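Local coordinates for protein enoyl-CoA hydratase (Mycobacterium avium, PDB 3OC7) that probably hydrates the double bond of enoyl-CoA thioesters in fatty acid metabolism, as a trimeric member of the crotonase family, at residues Ser140-Glu145 / Gly175-Ala180. Numbering follows the deposited sequence.
Sequences SFALTE and GEKFDA
Phe141 and Phe178 form a single antiparallel bridge, a hydrogen-bonded pair whose two backbone bonds run from Phe178 N to Phe141 O (2.9 Å) and from Phe141 N to Phe178 O (3.0 Å). The N-H...O angles are 161° for the first and 143° for the second. Phe141 O also receives a CA-H...O contact from Lys177 CA at 3.3 Å. Farther on, a water accepts from Leu143 N (2.9 Å) and donates to Glu176 O, linking the two backbones beyond the single bridge. Gly175, the first residue past helix 165-174 and with positive phi, brings its CA to 3.4 Å from Leu143 O, another CA-H...O contact.

Among the side chains, Phe141 CB lies over one face of the Phe178 ring, displaced toward its rim. This CH-pi contact measures 3.8 Å from Phe141 CB to the Phe178 ring centroid, and the nearest ring atom is Phe178 CE2 at 3.6 Å. Phe178 CG sits between its own backbone N and carbonyl carbon. The two rings are nearly parallel (planes at 18°), yet with centroids 5.7 Å apart they barely overlap. Phe178 O lies in the plane of the Phe141 ring, at its edge near Phe141 CD1.

The bridge thus fastens the loop joining helices 165-174 and 180-186 to strand 140-142, an outermost strand, within this chain, of the three-stranded parallel sheet. Both phenylalanines reach Ala183 of helix 180-186, Phe178 also meets Tyr171 of helix 165-174, and Phe141 touches Val119 on the adjacent strand 118-120.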
# COMPACT_ATOMS: atom_id res chain seq x y z
N SER A 140 14.49 -15.75 10.46
CA SER A 140 13.37 -16.46 9.79
C SER A 140 12.01 -15.98 10.33
O SER A 140 11.94 -15.52 11.49
CB SER A 140 13.47 -18.00 9.90
OG SER A 140 12.89 -18.49 11.11
N PHE A 141 10.94 -16.11 9.51
CA PHE A 141 9.59 -15.63 9.82
C PHE A 141 8.52 -16.67 9.37
O PHE A 141 8.62 -17.20 8.24
CB PHE A 141 9.32 -14.29 9.08
CG PHE A 141 10.40 -13.22 9.28
CD1 PHE A 141 11.57 -13.21 8.49
CD2 PHE A 141 10.25 -12.23 10.25
CE1 PHE A 141 12.56 -12.23 8.68
CE2 PHE A 141 11.23 -11.24 10.44
CZ PHE A 141 12.38 -11.24 9.68
N ALA A 142 7.52 -16.99 10.21
CA ALA A 142 6.39 -17.88 9.83
C ALA A 142 5.12 -17.61 10.66
O ALA A 142 5.20 -17.51 11.89
CB ALA A 142 6.79 -19.37 9.93
N LEU A 143 3.97 -17.48 9.99
CA LEU A 143 2.66 -17.26 10.64
C LEU A 143 1.86 -18.58 10.58
O LEU A 143 1.04 -18.78 9.67
CB LEU A 143 1.87 -16.12 9.95
CG LEU A 143 2.46 -14.70 10.03
CD1 LEU A 143 2.20 -13.88 8.76
CD2 LEU A 143 1.97 -13.94 11.27
N THR A 144 2.10 -19.47 11.54
CA THR A 144 1.48 -20.81 11.55
C THR A 144 0.21 -20.94 12.40
O THR A 144 -0.22 -22.08 12.69
CB THR A 144 2.50 -21.89 11.96
OG1 THR A 144 3.06 -21.54 13.24
CG2 THR A 144 3.60 -22.04 10.89
N GLU A 145 -0.40 -19.81 12.77
CA GLU A 145 -1.62 -19.76 13.61
C GLU A 145 -2.76 -20.69 13.16
O GLU A 145 -3.30 -21.45 13.98
CB GLU A 145 -2.14 -18.31 13.80
CG GLU A 145 -1.37 -17.41 14.80
CD GLU A 145 -0.02 -16.87 14.31
OE1 GLU A 145 0.41 -17.12 13.16
OE2 GLU A 145 0.62 -16.16 15.12
N GLY A 175 0.83 -20.32 5.87
CA GLY A 175 1.79 -20.65 6.95
C GLY A 175 3.25 -20.87 6.51
O GLY A 175 4.05 -21.40 7.29
N GLU A 176 3.60 -20.46 5.29
CA GLU A 176 4.98 -20.66 4.76
C GLU A 176 6.06 -19.90 5.56
O GLU A 176 5.83 -18.75 6.00
CB GLU A 176 5.06 -20.19 3.29
CG GLU A 176 4.31 -21.03 2.24
CD GLU A 176 4.09 -20.28 0.93
OE1 GLU A 176 3.26 -19.34 0.89
OE2 GLU A 176 4.73 -20.63 -0.09
N LYS A 177 7.23 -20.53 5.71
CA LYS A 177 8.41 -19.87 6.28
C LYS A 177 9.14 -19.04 5.21
O LYS A 177 9.28 -19.49 4.06
CB LYS A 177 9.37 -20.93 6.85
CG LYS A 177 10.50 -20.36 7.71
CD LYS A 177 11.52 -21.43 8.13
CE LYS A 177 10.94 -22.43 9.09
NZ LYS A 177 11.93 -23.53 9.34
N PHE A 178 9.64 -17.87 5.59
CA PHE A 178 10.39 -16.98 4.68
C PHE A 178 11.58 -16.24 5.34
O PHE A 178 11.69 -16.23 6.57
CB PHE A 178 9.44 -16.02 3.92
CG PHE A 178 8.58 -15.11 4.81
CD1 PHE A 178 7.36 -15.57 5.34
CD2 PHE A 178 8.98 -13.80 5.10
CE1 PHE A 178 6.57 -14.75 6.13
CE2 PHE A 178 8.18 -12.97 5.90
CZ PHE A 178 6.98 -13.44 6.41
N ASP A 179 12.45 -15.64 4.51
CA ASP A 179 13.72 -15.01 4.98
C ASP A 179 13.69 -13.45 5.02
O ASP A 179 12.65 -12.84 4.72
CB ASP A 179 14.94 -15.53 4.18
CG ASP A 179 14.87 -15.18 2.67
OD1 ASP A 179 14.12 -14.26 2.27
OD2 ASP A 179 15.59 -15.82 1.86
N ALA A 180 14.82 -12.84 5.37
CA ALA A 180 14.94 -11.37 5.46
C ALA A 180 14.68 -10.61 4.15
O ALA A 180 14.02 -9.56 4.16
CB ALA A 180 16.31 -10.96 6.05
O HOH W 1 3.55 -17.43 7.10